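Local coordinates for ESX-5 secretion-associated protein EspG5 (Mycobacterium marinum, PDB 6VJ5), which acts as a specific chaperone for cognate PE/PPE proteins, helps prevent aggregation of PE/PPE dimers, and is required for secretion of LipY and PE31/PPE18, at residues S185-E188 with S189-V193; G197-R200 with R201-I204. All blocks are in the same frame, centred on the assembly; numbering follows the deposited sequence.

Interaction 1: S185-E188 with S189-V193; sequences SWQE and SGFNV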
loop_
_atom_site.group_PDB
_atom_site.type_symbol
_atom_site.label_atom_id
_atom_site.label_comp_id
_atom_site.label_asym_id
_atom_site.label_seq_id
_atom_site.Cartn_x
_atom_site.Cartn_y
_atom_site.Cartn_z
ATOM N N SER C 185 -11.962 -37.789 -2.785
ATOM C CA SER C 185 -11.567 -39.108 -2.303
ATOM C C SER C 185 -10.696 -39.833 -3.323
ATOM O O SER C 185 -9.693 -40.457 -2.961
ATOM C CB SER C 185 -12.805 -39.944 -1.985
ATOM O OG SER C 185 -13.633 -39.296 -1.038
ATOM N N TRP C 186 -11.072 -39.782 -4.605
ATOM C CA TRP C 186 -10.298 -40.486 -5.624
ATOM C C TRP C 186 -8.879 -39.944 -5.693
ATOM O O TRP C 186 -7.914 -40.712 -5.784
ATOM C CB TRP C 186 -10.982 -40.363 -6.983
ATOM C CG TRP C 186 -10.471 -41.331 -8.006
ATOM C CD1 TRP C 186 -9.875 -42.534 -7.770
ATOM C CD2 TRP C 186 -10.509 -41.175 -9.428
ATOM N NE1 TRP C 186 -9.539 -43.137 -8.956
ATOM C CE2 TRP C 186 -9.917 -42.322 -9.990
ATOM C CE3 TRP C 186 -10.986 -40.176 -10.280
ATOM C CZ2 TRP C 186 -9.789 -42.497 -11.364
ATOM C CZ3 TRP C 186 -10.861 -40.352 -11.644
ATOM C CH2 TRP C 186 -10.268 -41.503 -12.172
ATOM N N GLN C 187 -8.737 -38.619 -5.653
ATOM C CA GLN C 187 -7.417 -38.009 -5.558
ATOM C C GLN C 187 -6.676 -38.494 -4.320
ATOM O O GLN C 187 -5.478 -38.793 -4.381
ATOM C CB GLN C 187 -7.567 -36.488 -5.533
ATOM C CG GLN C 187 -6.282 -35.692 -5.428
ATOM C CD GLN C 187 -6.557 -34.240 -5.064
ATOM O OE1 GLN C 187 -7.351 -33.956 -4.165
ATOM N NE2 GLN C 187 -5.918 -33.314 -5.776
ATOM N N GLU C 188 -7.375 -38.571 -3.184
ATOM C CA GLU C 188 -6.733 -38.994 -1.944
ATOM C C GLU C 188 -6.200 -40.415 -2.048
ATOM O O GLU C 188 -5.163 -40.733 -1.458
ATOM C CB GLU C 188 -7.718 -38.862 -0.778
ATOM C CG GLU C 188 -7.963 -37.416 -0.357
ATOM C CD GLU C 188 -9.063 -37.260 0.683
ATOM O OE1 GLU C 188 -9.808 -38.232 0.938
ATOM O OE2 GLU C 188 -9.179 -36.149 1.243
ATOM N N SER C 189 -6.881 -41.278 -2.799
ATOM C CA SER C 189 -6.402 -42.637 -3.017
ATOM C C SER C 189 -5.257 -42.703 -4.019
ATOM O O SER C 189 -4.781 -43.802 -4.320
ATOM C CB SER C 189 -7.547 -43.536 -3.501
ATOM O OG SER C 189 -7.785 -43.368 -4.889
ATOM N N GLY C 190 -4.803 -41.562 -4.532
ATOM C CA GLY C 190 -3.815 -41.562 -5.591
ATOM C C GLY C 190 -4.370 -41.796 -6.975
ATOM O O GLY C 190 -3.597 -42.086 -7.894
ATOM N N PHE C 191 -5.687 -41.671 -7.158
ATOM C CA PHE C 191 -6.336 -41.963 -8.438
ATOM C C PHE C 191 -6.216 -43.446 -8.776
ATOM O O PHE C 191 -6.002 -43.824 -9.929
ATOM C CB PHE C 191 -5.771 -41.088 -9.558
ATOM C CG PHE C 191 -6.114 -39.636 -9.399
ATOM C CD1 PHE C 191 -7.378 -39.169 -9.728
ATOM C CD2 PHE C 191 -5.187 -38.745 -8.886
ATOM C CE1 PHE C 191 -7.703 -37.834 -9.563
ATOM C CE2 PHE C 191 -5.507 -37.407 -8.720
ATOM C CZ PHE C 191 -6.766 -36.952 -9.059
ATOM N N ASN C 192 -6.376 -44.288 -7.760
ATOM C CA ASN C 192 -6.206 -45.722 -7.932
ATOM C C ASN C 192 -7.293 -46.289 -8.833
ATOM O O ASN C 192 -8.481 -45.994 -8.658
ATOM C CB ASN C 192 -6.233 -46.416 -6.576
ATOM C CG ASN C 192 -5.906 -47.886 -6.674
ATOM O OD1 ASN C 192 -6.739 -48.740 -6.373
ATOM N ND2 ASN C 192 -4.693 -48.195 -7.118
ATOM N N VAL C 193 -6.878 -47.139 -9.773
ATOM C CA VAL C 193 -7.785 -47.671 -10.778
ATOM C C VAL C 193 -8.909 -48.489 -10.169
ATOM O O VAL C 193 -9.930 -48.713 -10.829
ATOM C CB VAL C 193 -6.993 -48.524 -11.790
ATOM C CG1 VAL C 193 -5.895 -47.701 -12.443
ATOM C CG2 VAL C 193 -6.410 -49.751 -11.091
#

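Interaction 2: G197-R200 with R201-I204; sequences GDLR and RMGI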
loop_
_atom_site.group_PDB
_atom_site.type_symbol
_atom_site.label_atom_id
_atom_site.label_comp_id
_atom_site.label_asym_id
_atom_site.label_seq_id
_atom_site.Cartn_x
_atom_site.Cartn_y
_atom_site.Cartn_z
ATOM N N GLY C 197 -14.978 -46.486 -8.143
ATOM C CA GLY C 197 -16.295 -47.044 -7.934
ATOM C C GLY C 197 -17.429 -46.047 -7.878
ATOM O O GLY C 197 -18.385 -46.168 -8.647
ATOM N N ASP C 198 -17.356 -45.068 -6.977
ATOM C CA ASP C 198 -18.479 -44.155 -6.802
ATOM C C ASP C 198 -18.585 -43.126 -7.919
ATOM O O ASP C 198 -19.632 -42.485 -8.052
ATOM C CB ASP C 198 -18.388 -43.453 -5.447
ATOM C CG ASP C 198 -18.708 -44.387 -4.286
ATOM O OD1 ASP C 198 -17.764 -45.000 -3.746
ATOM O OD2 ASP C 198 -19.897 -44.517 -3.920
ATOM N N LEU C 199 -17.543 -42.947 -8.727
ATOM C CA LEU C 199 -17.712 -42.158 -9.942
ATOM C C LEU C 199 -18.522 -42.931 -10.973
ATOM O O LEU C 199 -19.419 -42.369 -11.612
ATOM C CB LEU C 199 -16.351 -41.748 -10.494
ATOM C CG LEU C 199 -15.820 -40.487 -9.803
ATOM C CD1 LEU C 199 -15.454 -40.744 -8.353
ATOM C CD2 LEU C 199 -14.619 -39.925 -10.552
ATOM N N ARG C 200 -18.245 -44.231 -11.124
ATOM C CA ARG C 200 -19.069 -45.068 -11.989
ATOM C C ARG C 200 -20.501 -45.143 -11.473
ATOM O O ARG C 200 -21.458 -45.070 -12.253
ATOM C CB ARG C 200 -18.465 -46.470 -12.097
ATOM C CG ARG C 200 -17.362 -46.608 -13.144
ATOM C CD ARG C 200 -16.989 -48.072 -13.379
ATOM N NE ARG C 200 -16.193 -48.617 -12.285
ATOM C CZ ARG C 200 -14.885 -48.411 -12.144
ATOM N NH1 ARG C 200 -14.228 -47.672 -13.032
ATOM N NH2 ARG C 200 -14.235 -48.939 -11.116
ATOM N N ARG C 201 -20.674 -45.276 -10.157
ATOM C CA ARG C 201 -22.018 -45.332 -9.597
ATOM C C ARG C 201 -22.781 -44.031 -9.817
ATOM O O ARG C 201 -24.008 -44.009 -9.670
ATOM C CB ARG C 201 -21.939 -45.663 -8.111
ATOM C CG ARG C 201 -23.275 -45.968 -7.467
ATOM C CD ARG C 201 -23.104 -46.193 -5.974
ATOM N NE ARG C 201 -22.869 -47.595 -5.647
ATOM C CZ ARG C 201 -21.667 -48.160 -5.558
ATOM N NH1 ARG C 201 -20.569 -47.448 -5.776
ATOM N NH2 ARG C 201 -21.566 -49.445 -5.249
ATOM N N MET C 202 -22.091 -42.952 -10.179
ATOM C CA MET C 202 -22.754 -41.713 -10.563
ATOM C C MET C 202 -23.161 -41.697 -12.032
ATOM O O MET C 202 -23.721 -40.697 -12.496
ATOM C CB MET C 202 -21.841 -40.515 -10.272
ATOM C CG MET C 202 -22.325 -39.613 -9.147
ATOM S SD MET C 202 -21.179 -38.275 -8.755
ATOM C CE MET C 202 -19.741 -39.206 -8.209
ATOM N N GLY C 203 -22.886 -42.769 -12.774
ATOM C CA GLY C 203 -23.231 -42.835 -14.178
ATOM C C GLY C 203 -22.136 -42.418 -15.130
ATOM O O GLY C 203 -22.411 -42.223 -16.322
ATOM N N ILE C 204 -20.907 -42.287 -14.657
ATOM C CA ILE C 204 -19.780 -41.894 -15.493
ATOM C C ILE C 204 -19.198 -43.152 -16.120
ATOM O O ILE C 204 -18.961 -44.149 -15.426
ATOM C CB ILE C 204 -18.717 -41.140 -14.676
ATOM C CG1 ILE C 204 -19.354 -39.963 -13.931
ATOM C CG2 ILE C 204 -17.600 -40.657 -15.589
ATOM C CD1 ILE C 204 -18.408 -39.232 -12.986
#

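Interaction 1: S185-E188 with S189-V193
The carbonyl O of Trp186 receives two hydrogen bonds from the chain that leaves the helix, one from each face of its plane: Ser189 OG donates to it at 2.8 Å, and the backbone N of Phe191 reaches Trp186 O at 2.8 Å. Ser189 OG can turn back in this way because chi1 of 80° sets it between the backbone N and the carbonyl carbon of its own residue. The same hydroxyl weakly accepts the backbone N-H of Asn192. Further backbone bonds run from Ser189 N to Ser185 O and from Gly190 N to Gln187 O. The last of these and the bond from Phe191 N to Trp186 O, with Gly190 at positive phi, form the Schellman motif that ends the helix. The indole adds a bond of its own, NE1 donating to Asn192 O at 3.1 Å; the acceptor lies in the indole plane, whereas the N-H arrives from above the plane of the carbonyl.

The second kind of contact is aromatic. Phe191 presents its edge to a face of Trp186 in a T-shaped pair, the planes 70° apart and CD1 of Phe191 3.7 Å from CD2 of Trp186. Phe191 CA forms a CH-pi contact with the five-membered ring. Gln187 CA in turn sits over a face of the phenyl ring, 3.8 Å from its centroid, and Gln187 CB touches Phe191 CZ.

The turn finishes helix 176-188, where Trp186 meets Val209 and Phe191 meets Leu216 of helix 206-217. Gln187 and Phe191 also each pack on an apolar side chain from the chain of another protein in the assembly.

Interaction 2: G197-R200 with R201-I204
Gly203 N bonds to Arg200 O at 2.8 Å, closing a type I beta turn from Arg200 to Gly203. Leu199 O is approached by two backbone N-H groups: Met202 N, at 3.1 Å and from well above the carbonyl plane, and Ile204 N, whose bond at 3.4 Å is weak. Alongside them, Arg201 N bonds to Gly197 O in the carbonyl plane. Positive phi at Gly203 completes a Schellman motif, which takes the chain out of a helix barely one turn long.

On the outer side, Asp198 and Arg201 run side by side and point the same way. Their salt bridge is long, OD2 of Asp198 lying 3.5 Å from NH1 of Arg201, with the carboxylate and guanidinium planes 36° apart. The arginine is extended as far as CD and then bends at chi3 (-91°), which brings NH1 toward Asp198 OD2 and the first residue of the helix.

The apolar groups meet around Leu199. Ile204 CD1 approaches Leu199 CB at 4.1 Å, while CG1 of Ile204 lies against the carbonyl oxygen, 3.3 Å from Leu199 O. Met202, bent at its last torsion, brings CE to 3.3 Å from Asp198 O; its apolar contact with Leu199 is looser, CE lying 4.4 Å from Leu199 CG.

This apolar side is turned toward helix 176-188: Leu199 packs on Ala182 and Trp186, Met202 also on Ala182, and Ile204 on Met179, just before helix 206-217 begins.

Interactions 1 and 2 come in series along the chain, their centres 14 Å apart on the same side of the chain's centre and about 28 and 30 Å from it. The first closes helix 176-188, the second the short helix 197-200 that follows. They meet directly where Trp186 CE3 packs 3.7 Å from Leu199 CD2. Side chains of helix 176-188 and the turn after it meet both following helices, Trp186 touching Leu199 and Val209, before the chain enters strand 221-231 of the large antiparallel sheet. Of the two turns only that of interaction 1 meets the chain of another protein in the assembly, consistent with a part in client binding if that protein is a client.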